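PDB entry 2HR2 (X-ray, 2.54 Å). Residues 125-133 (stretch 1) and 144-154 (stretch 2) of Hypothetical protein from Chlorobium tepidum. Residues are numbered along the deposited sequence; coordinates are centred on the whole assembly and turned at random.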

ATOM      1  N   PHE A 125      -2.774  11.144  -8.678  1.00 60.72           N
ATOM      2  CA  PHE A 125      -2.111  10.514  -9.831  1.00 60.62           C
ATOM      3  C   PHE A 125      -0.872  11.308 -10.242  1.00 60.68           C
ATOM      4  O   PHE A 125       0.132  10.719 -10.633  1.00 61.02           O
ATOM      5  CB  PHE A 125      -3.041  10.361 -11.038  1.00 60.24           C
ATOM      6  CG  PHE A 125      -4.011   9.218 -10.927  1.00 58.66           C
ATOM      7  CD1 PHE A 125      -3.557   7.909 -10.924  1.00 57.84           C
ATOM      8  CD2 PHE A 125      -5.377   9.446 -10.880  1.00 59.22           C
ATOM      9  CE1 PHE A 125      -4.443   6.844 -10.842  1.00 59.02           C
ATOM     10  CE2 PHE A 125      -6.272   8.383 -10.805  1.00 59.59           C
ATOM     11  CZ  PHE A 125      -5.802   7.081 -10.784  1.00 58.90           C
ATOM     12  N   LYS A 126      -0.952  12.636 -10.163  1.00 60.26           N
ATOM     13  CA  LYS A 126       0.194  13.495 -10.458  1.00 60.35           C
ATOM     14  C   LYS A 126       1.305  13.227  -9.437  1.00 60.50           C
ATOM     15  O   LYS A 126       2.478  13.160  -9.799  1.00 60.69           O
ATOM     16  CB  LYS A 126      -0.202  14.979 -10.428  1.00 59.90           C
ATOM     17  CG  LYS A 126       0.864  15.943 -10.967  1.00 60.45           C
ATOM     18  CD  LYS A 126       0.435  17.422 -10.862  1.00 60.24           C
ATOM     19  N   LYS A 127       0.923  13.064  -8.167  1.00 60.53           N
ATOM     20  CA  LYS A 127       1.870  12.805  -7.076  1.00 60.75           C
ATOM     21  C   LYS A 127       2.612  11.484  -7.285  1.00 60.60           C
ATOM     22  O   LYS A 127       3.792  11.384  -6.951  1.00 60.15           O
ATOM     23  CB  LYS A 127       1.128  12.808  -5.724  1.00 61.12           C
ATOM     24  CG  LYS A 127       1.987  12.638  -4.461  1.00 62.28           C
ATOM     25  CD  LYS A 127       2.850  13.859  -4.145  1.00 66.48           C
ATOM     26  CE  LYS A 127       3.695  13.622  -2.886  1.00 66.19           C
ATOM     27  NZ  LYS A 127       4.561  14.783  -2.536  1.00 64.39           N
ATOM     28  N   VAL A 128       1.922  10.478  -7.827  1.00 60.49           N
ATOM     29  CA  VAL A 128       2.545   9.184  -8.105  1.00 60.51           C
ATOM     30  C   VAL A 128       3.683   9.370  -9.107  1.00 60.35           C
ATOM     31  O   VAL A 128       4.785   8.865  -8.896  1.00 60.09           O
ATOM     32  CB  VAL A 128       1.532   8.131  -8.638  1.00 60.51           C
ATOM     33  CG1 VAL A 128       2.249   6.873  -9.106  1.00 61.91           C
ATOM     34  CG2 VAL A 128       0.520   7.761  -7.567  1.00 61.16           C
ATOM     35  N   VAL A 129       3.417  10.111 -10.179  1.00 60.32           N
ATOM     36  CA  VAL A 129       4.427  10.357 -11.204  1.00 60.13           C
ATOM     37  C   VAL A 129       5.594  11.158 -10.627  1.00 60.26           C
ATOM     38  O   VAL A 129       6.747  10.834 -10.883  1.00 60.60           O
ATOM     39  CB  VAL A 129       3.843  11.082 -12.440  1.00 60.18           C
ATOM     40  CG1 VAL A 129       4.944  11.388 -13.461  1.00 59.05           C
ATOM     41  CG2 VAL A 129       2.742  10.242 -13.087  1.00 60.22           C
ATOM     42  N   GLU A 130       5.288  12.190  -9.843  1.00 60.53           N
ATOM     43  CA  GLU A 130       6.323  13.023  -9.227  1.00 61.01           C
ATOM     44  C   GLU A 130       7.243  12.219  -8.301  1.00 60.29           C
ATOM     45  O   GLU A 130       8.459  12.403  -8.316  1.00 59.78           O
ATOM     46  CB  GLU A 130       5.699  14.214  -8.485  1.00 60.73           C
ATOM     47  CG  GLU A 130       5.129  15.286  -9.426  1.00 62.91           C
ATOM     48  CD  GLU A 130       4.423  16.429  -8.695  1.00 63.72           C
ATOM     49  OE1 GLU A 130       3.695  16.164  -7.711  1.00 70.79           O
ATOM     50  OE2 GLU A 130       4.576  17.596  -9.119  1.00 68.50           O
HETATM   51  N   MSE A 131       6.665  11.314  -7.518  1.00 60.37           N
HETATM   52  CA  MSE A 131       7.453  10.479  -6.603  1.00 60.38           C
HETATM   53  C   MSE A 131       8.348   9.486  -7.333  1.00 60.53           C
HETATM   54  O   MSE A 131       9.468   9.227  -6.900  1.00 60.96           O
HETATM   55  CB  MSE A 131       6.548   9.745  -5.616  1.00 60.17           C
HETATM   56  CG  MSE A 131       5.895  10.674  -4.611  1.00 60.51           C
HETATM   57 SE   MSE A 131       4.514   9.812  -3.572  0.75 58.89          SE
HETATM   58  CE  MSE A 131       5.600   8.569  -2.544  1.00 63.18           C
ATOM     59  N   ILE A 132       7.853   8.931  -8.435  1.00 60.50           N
ATOM     60  CA  ILE A 132       8.637   8.001  -9.247  1.00 60.38           C
ATOM     61  C   ILE A 132       9.863   8.722  -9.820  1.00 60.66           C
ATOM     62  O   ILE A 132      10.961   8.155  -9.851  1.00 60.74           O
ATOM     63  CB  ILE A 132       7.785   7.367 -10.371  1.00 59.88           C
ATOM     64  CG1 ILE A 132       6.758   6.412  -9.764  1.00 59.64           C
ATOM     65  CG2 ILE A 132       8.660   6.592 -11.358  1.00 60.71           C
ATOM     66  CD1 ILE A 132       5.688   5.960 -10.725  1.00 61.30           C
ATOM     67  N   GLU A 133       9.677   9.960 -10.276  1.00 60.67           N
ATOM     68  CA  GLU A 133      10.793  10.755 -10.786  1.00 61.09           C
ATOM     69  C   GLU A 133      11.797  11.031  -9.681  1.00 61.13           C
ATOM     70  O   GLU A 133      12.995  10.823  -9.848  1.00 61.58           O
ATOM     71  CB  GLU A 133      10.331  12.108 -11.308  1.00 61.27           C
ATOM     72  CG  GLU A 133       9.511  12.078 -12.555  1.00 62.12           C
ATOM     73  CD  GLU A 133       9.028  13.458 -12.907  1.00 63.65           C
ATOM     74  OE1 GLU A 133       7.797  13.638 -13.000  1.00 68.28           O
ATOM     75  OE2 GLU A 133       9.869  14.375 -13.035  1.00 64.80           O
TER
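Stretch 2 144-154: RMMEVAIDRIA

Stretch 2 is helical from Arg144 to Ala154, as stretch 1 is from Phe125 to Glu133, and both are parts of longer helices. Its backbone is held by i to i+4 hydrogen bonds, such as Ala149 N to Met145 O at 2.9 Å and Arg152 N to Val148 O at 2.9 Å. It runs roughly antiparallel to stretch 1, with an angle of 145° between the N-to-C directions (signed crossing angle -145°) and a closest approach of the axes of 9.1 Å. The order of contacts follows from this: Phe125 and Lys126 meet the later residues of stretch 2, while Ile132 meets Met145 and Met146.

The backbones come nearest at Phe125 and Ala149, whose CA atoms lie 5.0 Å apart. Alanine suits this place because its side chain ends at CB, leaving room for a ring to lie close to the helix backbone: Phe125 CD1 is 3.6 Å from Ala149 CA and 3.8 Å from Ala149 CB. With CA-to-CB directed toward stretch 2 and chi1 in m, Phe125 enters as a knob into the hole formed by Val148, Ala149, Arg152 and Ile153. Its CE1 touches Val148 CG1 at 4.1 Å.

Arg152 shows how a long polar residue can serve an apolar contact. Its CA-to-CB bond points toward stretch 1, and CB lies over one face of the ring, 4.3 Å from the centroid of the Phe125 ring and 23° off its normal, a CH-pi contact. The chain then turns through chi1, chi2 and chi3, all m, so that its end leads away from stretch 1; NH2 is hydrogen-bonded elsewhere in the structure. The methylene thus packs on the ring while the charged group is kept out of the hole.

Ile153 starts sideways, but chi1 in m and chi2 in t extend its longer branch and bring its end nearer. Its CD1 reaches Phe125 CB at 3.9 Å and also approaches the backbone of Lys126, 3.9 Å from Lys126 N.

Farther along stretch 1, Val129 has chi1 in t and presents CG2 to two residues one turn apart, 4.0 Å from Ala149 CB and 4.4 Å from Met146 CG. The CA atoms of Val129 and Met146 are 6.0 Å apart, and both CA-to-CB bonds point sideways. That of Ile132 points toward stretch 2, and chi1 in m with chi2 in t carries CD1 to 3.8 Å from Met146 CG and 4.3 Å from Met145 CE.

Met145 and Met146 are selenomethionines, and both adopt m, t, m. The CA-to-CB bond of Met145 points toward stretch 1; its long unbranched chain lets CB pack 4.3 Å from Val128 CG1 while the distant CE meets Ile132. Met146 instead makes its closest contact through CG, its SE lying 4.7 Å from Ile132 CD1. No hydrogen bond joins the two stretches among the modelled atoms. The contact, burying 499 Å² in all, rests on apolar packing, with Arg144, Glu147 and Asp151 out of reach of stretch 1.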

ATOM      1  N   ARG A 144       3.489   0.620 -15.503  1.00 60.21           N
ATOM      2  CA  ARG A 144       2.063   0.355 -15.350  1.00 60.11           C
ATOM      3  C   ARG A 144       1.363   1.520 -14.672  1.00 60.22           C
ATOM      4  O   ARG A 144       0.339   1.986 -15.152  1.00 60.26           O
ATOM      5  CB  ARG A 144       1.850  -0.901 -14.502  1.00 60.27           C
ATOM      6  CG  ARG A 144       0.395  -1.228 -14.157  1.00 60.46           C
ATOM      7  CD  ARG A 144       0.304  -2.446 -13.247  1.00 60.03           C
ATOM      8  NE  ARG A 144       0.885  -3.630 -13.871  1.00 59.90           N
ATOM      9  CZ  ARG A 144       0.262  -4.407 -14.759  1.00 62.26           C
ATOM     10  NH1 ARG A 144      -0.980  -4.138 -15.163  1.00 62.61           N
ATOM     11  NH2 ARG A 144       0.900  -5.459 -15.276  1.00 60.90           N
HETATM   12  N   MSE A 145       1.924   1.970 -13.551  1.00 60.36           N
HETATM   13  CA  MSE A 145       1.356   3.068 -12.773  1.00 59.92           C
HETATM   14  C   MSE A 145       1.326   4.396 -13.526  1.00 60.40           C
HETATM   15  O   MSE A 145       0.309   5.089 -13.527  1.00 60.03           O
HETATM   16  CB  MSE A 145       2.123   3.253 -11.459  1.00 59.93           C
HETATM   17  CG  MSE A 145       1.895   2.145 -10.448  1.00 61.13           C
HETATM   18 SE   MSE A 145       2.740   2.497  -8.710  0.75 57.04          SE
HETATM   19  CE  MSE A 145       4.607   2.145  -9.180  1.00 59.19           C
HETATM   20  N   MSE A 146       2.437   4.750 -14.160  1.00 60.39           N
HETATM   21  CA  MSE A 146       2.508   6.001 -14.906  1.00 60.99           C
HETATM   22  C   MSE A 146       1.525   6.056 -16.060  1.00 60.80           C
HETATM   23  O   MSE A 146       0.939   7.105 -16.316  1.00 60.58           O
HETATM   24  CB  MSE A 146       3.907   6.255 -15.439  1.00 61.23           C
HETATM   25  CG  MSE A 146       4.897   6.668 -14.377  1.00 63.13           C
HETATM   26 SE   MSE A 146       6.644   7.014 -15.162  0.75 64.20          SE
HETATM   27  CE  MSE A 146       7.055   5.265 -15.952  1.00 65.06           C
ATOM     28  N   GLU A 147       1.344   4.938 -16.760  1.00 60.62           N
ATOM     29  CA  GLU A 147       0.401   4.904 -17.877  1.00 60.72           C
ATOM     30  C   GLU A 147      -1.037   5.079 -17.390  1.00 60.15           C
ATOM     31  O   GLU A 147      -1.810   5.819 -17.996  1.00 59.82           O
ATOM     32  CB  GLU A 147       0.556   3.628 -18.702  1.00 60.67           C
ATOM     33  CG  GLU A 147      -0.528   3.459 -19.751  1.00 64.40           C
ATOM     34  CD  GLU A 147      -0.165   2.452 -20.801  1.00 67.79           C
ATOM     35  OE1 GLU A 147       0.848   2.670 -21.489  1.00 68.69           O
ATOM     36  OE2 GLU A 147      -0.913   1.465 -20.964  1.00 71.07           O
ATOM     37  N   VAL A 148      -1.392   4.405 -16.303  1.00 59.67           N
ATOM     38  CA  VAL A 148      -2.719   4.559 -15.729  1.00 59.75           C
ATOM     39  C   VAL A 148      -2.911   6.012 -15.294  1.00 60.11           C
ATOM     40  O   VAL A 148      -3.928   6.627 -15.599  1.00 59.86           O
ATOM     41  CB  VAL A 148      -2.935   3.602 -14.536  1.00 58.95           C
ATOM     42  CG1 VAL A 148      -4.166   3.985 -13.724  1.00 58.27           C
ATOM     43  CG2 VAL A 148      -3.047   2.177 -15.036  1.00 58.56           C
ATOM     44  N   ALA A 149      -1.916   6.553 -14.601  1.00 60.19           N
ATOM     45  CA  ALA A 149      -1.962   7.924 -14.112  1.00 60.28           C
ATOM     46  C   ALA A 149      -2.199   8.935 -15.220  1.00 60.39           C
ATOM     47  O   ALA A 149      -3.062   9.796 -15.097  1.00 60.60           O
ATOM     48  CB  ALA A 149      -0.668   8.260 -13.385  1.00 60.31           C
ATOM     49  N   ILE A 150      -1.446   8.815 -16.305  1.00 60.35           N
ATOM     50  CA  ILE A 150      -1.547   9.772 -17.398  1.00 60.41           C
ATOM     51  C   ILE A 150      -2.856   9.613 -18.183  1.00 60.54           C
ATOM     52  O   ILE A 150      -3.440  10.609 -18.604  1.00 60.72           O
ATOM     53  CB  ILE A 150      -0.285   9.735 -18.327  1.00 60.16           C
ATOM     54  CG1 ILE A 150      -0.023  11.105 -18.940  1.00 61.36           C
ATOM     55  CG2 ILE A 150      -0.369   8.652 -19.395  1.00 60.91           C
ATOM     56  CD1 ILE A 150       0.612  12.085 -17.972  1.00 63.73           C
ATOM     57  N   ASP A 151      -3.323   8.379 -18.363  1.00 60.68           N
ATOM     58  CA  ASP A 151      -4.578   8.145 -19.078  1.00 60.81           C
ATOM     59  C   ASP A 151      -5.770   8.677 -18.293  1.00 60.80           C
ATOM     60  O   ASP A 151      -6.658   9.295 -18.877  1.00 61.24           O
ATOM     61  CB  ASP A 151      -4.774   6.660 -19.404  1.00 60.92           C
ATOM     62  CG  ASP A 151      -3.773   6.143 -20.438  1.00 63.48           C
ATOM     63  OD1 ASP A 151      -3.063   6.964 -21.058  1.00 65.07           O
ATOM     64  OD2 ASP A 151      -3.701   4.907 -20.632  1.00 66.42           O
ATOM     65  N   ARG A 152      -5.778   8.457 -16.979  1.00 60.59           N
ATOM     66  CA  ARG A 152      -6.856   8.943 -16.119  1.00 60.77           C
ATOM     67  C   ARG A 152      -6.864  10.474 -15.992  1.00 61.01           C
ATOM     68  O   ARG A 152      -7.930  11.093 -16.050  1.00 61.14           O
ATOM     69  CB  ARG A 152      -6.766   8.285 -14.732  1.00 60.88           C
ATOM     70  CG  ARG A 152      -7.098   6.783 -14.691  1.00 62.00           C
ATOM     71  CD  ARG A 152      -8.448   6.453 -15.318  1.00 63.64           C
ATOM     72  NE  ARG A 152      -9.527   7.280 -14.779  1.00 65.97           N
ATOM     73  CZ  ARG A 152     -10.760   7.361 -15.271  1.00 66.27           C
ATOM     74  NH1 ARG A 152     -11.128   6.681 -16.348  1.00 68.04           N
ATOM     75  NH2 ARG A 152     -11.637   8.157 -14.681  1.00 67.07           N
ATOM     76  N   ILE A 153      -5.687  11.079 -15.821  1.00 60.86           N
ATOM     77  CA  ILE A 153      -5.596  12.540 -15.750  1.00 60.68           C
ATOM     78  C   ILE A 153      -6.216  13.154 -17.015  1.00 60.77           C
ATOM     79  O   ILE A 153      -6.870  14.174 -16.936  1.00 61.62           O
ATOM     80  CB  ILE A 153      -4.143  13.039 -15.521  1.00 60.52           C
ATOM     81  CG1 ILE A 153      -3.706  12.738 -14.085  1.00 60.26           C
ATOM     82  CG2 ILE A 153      -4.035  14.557 -15.746  1.00 59.88           C
ATOM     83  CD1 ILE A 153      -2.237  12.991 -13.812  1.00 60.59           C
ATOM     84  N   ALA A 154      -6.053  12.516 -18.172  1.00 60.97           N
ATOM     85  CA  ALA A 154      -6.638  13.028 -19.422  1.00 60.58           C
ATOM     86  C   ALA A 154      -8.152  12.787 -19.511  1.00 60.95           C
ATOM     87  O   ALA A 154      -8.901  13.676 -19.916  1.00 60.65           O
ATOM     88  CB  ALA A 154      -5.941  12.407 -20.621  1.00 60.12           C
TER